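Local atomic coordinates of putative cell invasion protein with MAC/Perforin domain (Bacteroides thetaiotaomicron VPI-5482, PDB entry 3KK7), a protein that belongs to the membrane-attack complex/perforin (MACPF) family and may take part in cell invasion, though its actual activity is not established. Residues I492-P495 / T496-Y499; A526-M529 / T530-Y533. All coordinates share one frame; numbering follows the deposited sequence.

Interaction 1: residues I492-P495 / T496-Y499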
ATOM      1  N   ILE A 492      18.303   7.184  15.831  1.00 27.31           N
ATOM      2  CA  ILE A 492      18.567   7.653  17.186  1.00 28.10           C
ATOM      3  C   ILE A 492      17.860   6.685  18.125  1.00 28.41           C
ATOM      4  O   ILE A 492      16.645   6.519  18.055  1.00 28.55           O
ATOM      5  CB  ILE A 492      18.088   9.093  17.388  1.00 28.07           C
ATOM      6  CG1 ILE A 492      18.665   9.958  16.265  1.00 29.91           C
ATOM      7  CG2 ILE A 492      18.526   9.619  18.734  1.00 27.35           C
ATOM      8  CD1 ILE A 492      18.568  11.464  16.495  1.00 32.29           C
ATOM      9  N   TYR A 493      18.636   6.020  18.975  1.00 28.73           N
ATOM     10  CA  TYR A 493      18.131   4.895  19.745  1.00 28.97           C
ATOM     11  C   TYR A 493      18.507   5.011  21.192  1.00 28.60           C
ATOM     12  O   TYR A 493      19.569   5.528  21.523  1.00 28.50           O
ATOM     13  CB  TYR A 493      18.656   3.566  19.180  1.00 29.10           C
ATOM     14  CG  TYR A 493      20.148   3.341  19.320  1.00 28.99           C
ATOM     15  CD1 TYR A 493      21.040   3.897  18.408  1.00 29.16           C
ATOM     16  CD2 TYR A 493      20.660   2.531  20.342  1.00 30.03           C
ATOM     17  CE1 TYR A 493      22.402   3.670  18.507  1.00 30.75           C
ATOM     18  CE2 TYR A 493      22.030   2.302  20.464  1.00 29.88           C
ATOM     19  CZ  TYR A 493      22.896   2.877  19.547  1.00 30.98           C
ATOM     20  OH  TYR A 493      24.251   2.670  19.665  1.00 33.18           O
ATOM     21  N   ASN A 494      17.597   4.534  22.036  1.00 28.60           N
ATOM     22  CA  ASN A 494      17.776   4.499  23.484  1.00 28.39           C
ATOM     23  C   ASN A 494      18.027   3.055  23.921  1.00 28.40           C
ATOM     24  O   ASN A 494      17.083   2.259  23.993  1.00 28.31           O
ATOM     25  CB  ASN A 494      16.530   5.049  24.169  1.00 28.20           C
ATOM     26  CG  ASN A 494      16.696   5.183  25.669  1.00 27.25           C
ATOM     27  OD1 ASN A 494      17.177   4.269  26.346  1.00 26.34           O
ATOM     28  ND2 ASN A 494      16.280   6.323  26.196  1.00 25.76           N
ATOM     29  N   PRO A 495      19.292   2.713  24.228  1.00 28.28           N
ATOM     30  CA  PRO A 495      19.621   1.333  24.516  1.00 28.39           C
ATOM     31  C   PRO A 495      19.267   0.876  25.940  1.00 28.49           C
ATOM     32  O   PRO A 495      19.578  -0.257  26.284  1.00 28.95           O
ATOM     33  CB  PRO A 495      21.118   1.312  24.308  1.00 28.41           C
ATOM     34  CG  PRO A 495      21.537   2.619  24.872  1.00 28.57           C
ATOM     35  CD  PRO A 495      20.446   3.586  24.467  1.00 28.25           C
ATOM     36  N   THR A 496      18.628   1.727  26.747  1.00 28.26           N
ATOM     37  CA  THR A 496      18.039   1.289  28.009  1.00 28.03           C
ATOM     38  C   THR A 496      16.561   0.958  27.841  1.00 28.02           C
ATOM     39  O   THR A 496      16.095  -0.041  28.382  1.00 28.55           O
ATOM     40  CB  THR A 496      18.127   2.353  29.074  1.00 28.22           C
ATOM     41  OG1 THR A 496      19.396   3.007  28.991  1.00 28.96           O
ATOM     42  CG2 THR A 496      17.936   1.738  30.455  1.00 27.97           C
ATOM     43  N   SER A 497      15.827   1.787  27.094  1.00 27.54           N
ATOM     44  CA  SER A 497      14.370   1.636  26.930  1.00 26.98           C
ATOM     45  C   SER A 497      13.931   0.952  25.619  1.00 26.48           C
ATOM     46  O   SER A 497      12.777   0.569  25.469  1.00 25.81           O
ATOM     47  CB  SER A 497      13.703   3.005  27.053  1.00 26.92           C
ATOM     48  OG  SER A 497      13.978   3.579  28.310  1.00 27.60           O
HETATM   49  N   MSE A 498      14.846   0.829  24.665  1.00 26.48           N
HETATM   50  CA  MSE A 498      14.639   0.017  23.456  1.00 26.26           C
HETATM   51  C   MSE A 498      13.717   0.672  22.457  1.00 26.64           C
HETATM   52  O   MSE A 498      13.016   0.001  21.701  1.00 26.92           O
HETATM   53  CB  MSE A 498      14.156  -1.404  23.806  1.00 26.06           C
HETATM   54  CG  MSE A 498      14.991  -2.081  24.929  1.00 26.03           C
HETATM   55 SE   MSE A 498      16.953  -1.876  24.716  0.75 26.91          SE
HETATM   56  CE  MSE A 498      17.230  -2.963  23.109  1.00 22.71           C
ATOM     57  N   TYR A 499      13.751   1.997  22.409  1.00 26.71           N
ATOM     58  CA  TYR A 499      12.992   2.718  21.401  1.00 26.43           C
ATOM     59  C   TYR A 499      13.962   3.501  20.542  1.00 26.11           C
ATOM     60  O   TYR A 499      15.112   3.713  20.933  1.00 25.73           O
ATOM     61  CB  TYR A 499      11.915   3.619  22.036  1.00 26.33           C
ATOM     62  CG  TYR A 499      12.445   4.796  22.794  1.00 26.50           C
ATOM     63  CD1 TYR A 499      12.810   5.962  22.126  1.00 25.33           C
ATOM     64  CD2 TYR A 499      12.569   4.764  24.190  1.00 26.63           C
ATOM     65  CE1 TYR A 499      13.310   7.056  22.814  1.00 25.08           C
ATOM     66  CE2 TYR A 499      13.060   5.876  24.890  1.00 26.11           C
ATOM     67  CZ  TYR A 499      13.432   7.012  24.183  1.00 25.26           C
ATOM     68  OH  TYR A 499      13.909   8.120  24.820  1.00 26.26           O
TER
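Asn494 lies across one face of the Tyr499 ring while its amide turns to grip the backbone of the loop between them. Its CB sits over the ring, 3.8 Å from the centroid of Tyr499, a CH-pi contact offset toward the rim. Beyond CB the amide plane is turned 44° from the ring plane, and its two ends do different work. A chi1 of -174° swings CG out beside the carbonyl carbon, and the twist of the amide then leaves OD1 facing the N-H groups of Thr496 and Ser497. There OD1 of Asn494 accepts from Thr496 N at 3.0 Å, in the carbonyl plane, which makes an Asx turn, and from Ser497 N at 2.9 Å, a donor well above that plane. The other end reaches the phenol: ND2 of Asn494 bonds to Tyr499 OH at 3.3 Å, which adds a weak second hold on the amide. Two backbone bonds close the loop. Asn494 N gives a nearly straight bond of 2.8 Å to Tyr499 O, and Met498 N reaches Asn494 O at 2.7 Å, Met498 (a selenomethionine) having a positive phi of 75°, part of the chain reversal. Tyr499 OH also accepts from Asp475 N. The turn joins the antiparallel strands 489-494 and 499-504 as a beta hairpin, with strand 480-484 on the far side of 489-494 and the C-terminal strand 537-540 beside 499-504.

Interaction 2: residues A526-M529 / T530-Y533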
ATOM      1  N   ALA A 526      27.460   3.118  16.564  1.00 34.10           N
ATOM      2  CA  ALA A 526      26.881   2.205  15.603  1.00 33.74           C
ATOM      3  C   ALA A 526      26.324   0.991  16.326  1.00 33.47           C
ATOM      4  O   ALA A 526      26.838   0.571  17.362  1.00 33.94           O
ATOM      5  CB  ALA A 526      27.921   1.785  14.559  1.00 33.67           C
ATOM      6  N   VAL A 527      25.223   0.485  15.795  1.00 33.14           N
ATOM      7  CA  VAL A 527      24.707  -0.831  16.130  1.00 32.42           C
ATOM      8  C   VAL A 527      24.288  -1.386  14.778  1.00 31.56           C
ATOM      9  O   VAL A 527      24.046  -0.614  13.851  1.00 31.58           O
ATOM     10  CB  VAL A 527      23.565  -0.742  17.142  1.00 32.61           C
ATOM     11  CG1 VAL A 527      22.790  -2.026  17.202  1.00 32.86           C
ATOM     12  CG2 VAL A 527      24.142  -0.401  18.518  1.00 32.30           C
ATOM     13  N   THR A 528      24.285  -2.705  14.629  1.00 30.37           N
ATOM     14  CA  THR A 528      23.972  -3.313  13.342  1.00 29.02           C
ATOM     15  C   THR A 528      22.474  -3.170  13.093  1.00 28.93           C
ATOM     16  O   THR A 528      21.676  -3.064  14.045  1.00 28.87           O
ATOM     17  CB  THR A 528      24.334  -4.800  13.295  1.00 28.81           C
ATOM     18  OG1 THR A 528      23.518  -5.511  14.234  1.00 28.38           O
ATOM     19  CG2 THR A 528      25.821  -5.014  13.595  1.00 26.81           C
HETATM   20  N   MSE A 529      22.090  -3.166  11.816  1.00 27.94           N
HETATM   21  CA  MSE A 529      20.697  -3.013  11.482  1.00 27.23           C
HETATM   22  C   MSE A 529      19.872  -4.133  12.090  1.00 27.64           C
HETATM   23  O   MSE A 529      18.764  -3.896  12.580  1.00 28.27           O
HETATM   24  CB  MSE A 529      20.487  -2.959   9.967  1.00 26.41           C
HETATM   25  CG  MSE A 529      20.950  -1.660   9.319  1.00 24.30           C
HETATM   26 SE   MSE A 529      20.214  -0.029  10.107  0.75 20.43          SE
HETATM   27  CE  MSE A 529      18.373  -0.160   9.496  1.00 19.61           C
ATOM     28  N   THR A 530      20.416  -5.346  12.096  1.00 27.93           N
ATOM     29  CA  THR A 530      19.629  -6.499  12.518  1.00 27.73           C
ATOM     30  C   THR A 530      19.344  -6.350  14.004  1.00 27.89           C
ATOM     31  O   THR A 530      18.228  -6.601  14.430  1.00 27.67           O
ATOM     32  CB  THR A 530      20.285  -7.878  12.154  1.00 27.83           C
ATOM     33  OG1 THR A 530      21.411  -8.114  12.991  1.00 28.57           O
ATOM     34  CG2 THR A 530      20.763  -7.947  10.703  1.00 26.33           C
ATOM     35  N   THR A 531      20.330  -5.879  14.777  1.00 28.26           N
ATOM     36  CA  THR A 531      20.132  -5.592  16.208  1.00 28.18           C
ATOM     37  C   THR A 531      19.052  -4.531  16.380  1.00 28.63           C
ATOM     38  O   THR A 531      18.147  -4.666  17.210  1.00 29.13           O
ATOM     39  CB  THR A 531      21.450  -5.133  16.898  1.00 28.51           C
ATOM     40  OG1 THR A 531      22.322  -6.259  17.034  1.00 27.69           O
ATOM     41  CG2 THR A 531      21.195  -4.503  18.292  1.00 26.69           C
ATOM     42  N   LEU A 532      19.114  -3.489  15.575  1.00 28.87           N
ATOM     43  CA  LEU A 532      18.134  -2.425  15.690  1.00 29.09           C
ATOM     44  C   LEU A 532      16.714  -2.953  15.506  1.00 29.33           C
ATOM     45  O   LEU A 532      15.869  -2.815  16.386  1.00 30.11           O
ATOM     46  CB  LEU A 532      18.428  -1.325  14.673  1.00 29.30           C
ATOM     47  CG  LEU A 532      17.854   0.048  15.014  1.00 29.91           C
ATOM     48  CD1 LEU A 532      18.416   0.514  16.390  1.00 27.75           C
ATOM     49  CD2 LEU A 532      18.173   1.044  13.872  1.00 29.30           C
ATOM     50  N   TYR A 533      16.441  -3.601  14.386  1.00 29.32           N
ATOM     51  CA  TYR A 533      15.071  -4.025  14.141  1.00 29.19           C
ATOM     52  C   TYR A 533      14.655  -5.271  14.914  1.00 29.34           C
ATOM     53  O   TYR A 533      13.466  -5.567  15.012  1.00 29.80           O
ATOM     54  CB  TYR A 533      14.768  -4.167  12.635  1.00 28.77           C
ATOM     55  CG  TYR A 533      15.614  -5.134  11.816  1.00 28.02           C
ATOM     56  CD1 TYR A 533      15.571  -6.511  12.044  1.00 27.58           C
ATOM     57  CD2 TYR A 533      16.381  -4.682  10.743  1.00 28.16           C
ATOM     58  CE1 TYR A 533      16.294  -7.411  11.254  1.00 27.56           C
ATOM     59  CE2 TYR A 533      17.126  -5.578   9.958  1.00 28.05           C
ATOM     60  CZ  TYR A 533      17.076  -6.942  10.223  1.00 27.72           C
ATOM     61  OH  TYR A 533      17.815  -7.827   9.470  1.00 26.11           O
TER
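An N-cap opens helix 529-535: the hydroxyl of Thr528 stands at the helix start and takes the place of a missing carbonyl of the previous turn. Thr528 OG1 accepts from Thr531 N at 3.3 Å, with an N-H...O angle of 159°, and also from the hydroxyl of Thr531, whose OG1 lies 3.1 Å from Thr528 OG1. A chi1 of 65° places OG1 of Thr528 between the backbone N and the carbonyl carbon, where it can reach both; the two threonine side chains cross at about a right angle. Behind the cap the regular helical bonding begins, with Leu532 N on Thr528 O at 3.0 Å and Tyr533 N on Met529 O, also at 3.0 Å. This helix of the D3 region packs on the four-stranded sheet that includes 480-484 and 489-494. Tyr533 folds back along the helix, its chi1 of 59° being a position usually avoided within helices. One face of its ring thereby comes, at the CD2 rim, over Met529 O, 3.1 Å from CD2 of Tyr533, and covers the CA of Thr530. Cutting the ring back to an alanine is likely to strip that cover from Thr530, take away the packing on Met529 CB and open a gap toward Arg181 and Ala185 of helix 177-186. Selenomethionine Met529, bent at chi2 and chi3, meets both neighbours, its CB 4.3 Å from Tyr533 CE2 and its SE loosely near Leu532 CD2 at 4.4 Å; Met529 and Leu532 lie against Phe482 and Tyr491 of the sheet.

Interactions 1 and 2 are successive local turns of one domain, the first reversing the chain between two strands, the second starting a helix packed on the same sheet. Their centres are 11 Å apart, and Tyr493 bridges them: its CB lies 4.1 Å from Leu532 CD1, its OH packs near Val527 and bonds to Lys525 O. Each combines a buried part with a more exposed one. In 492-495/496-499 the organising amide and phenol are buried and Thr496 is exposed; in 526-529/530-533 the capping Thr528 is exposed, while Met529 and Leu532 are buried. An amide oxygen gathers loop N-H groups in one, a hydroxyl caps a helix in the other.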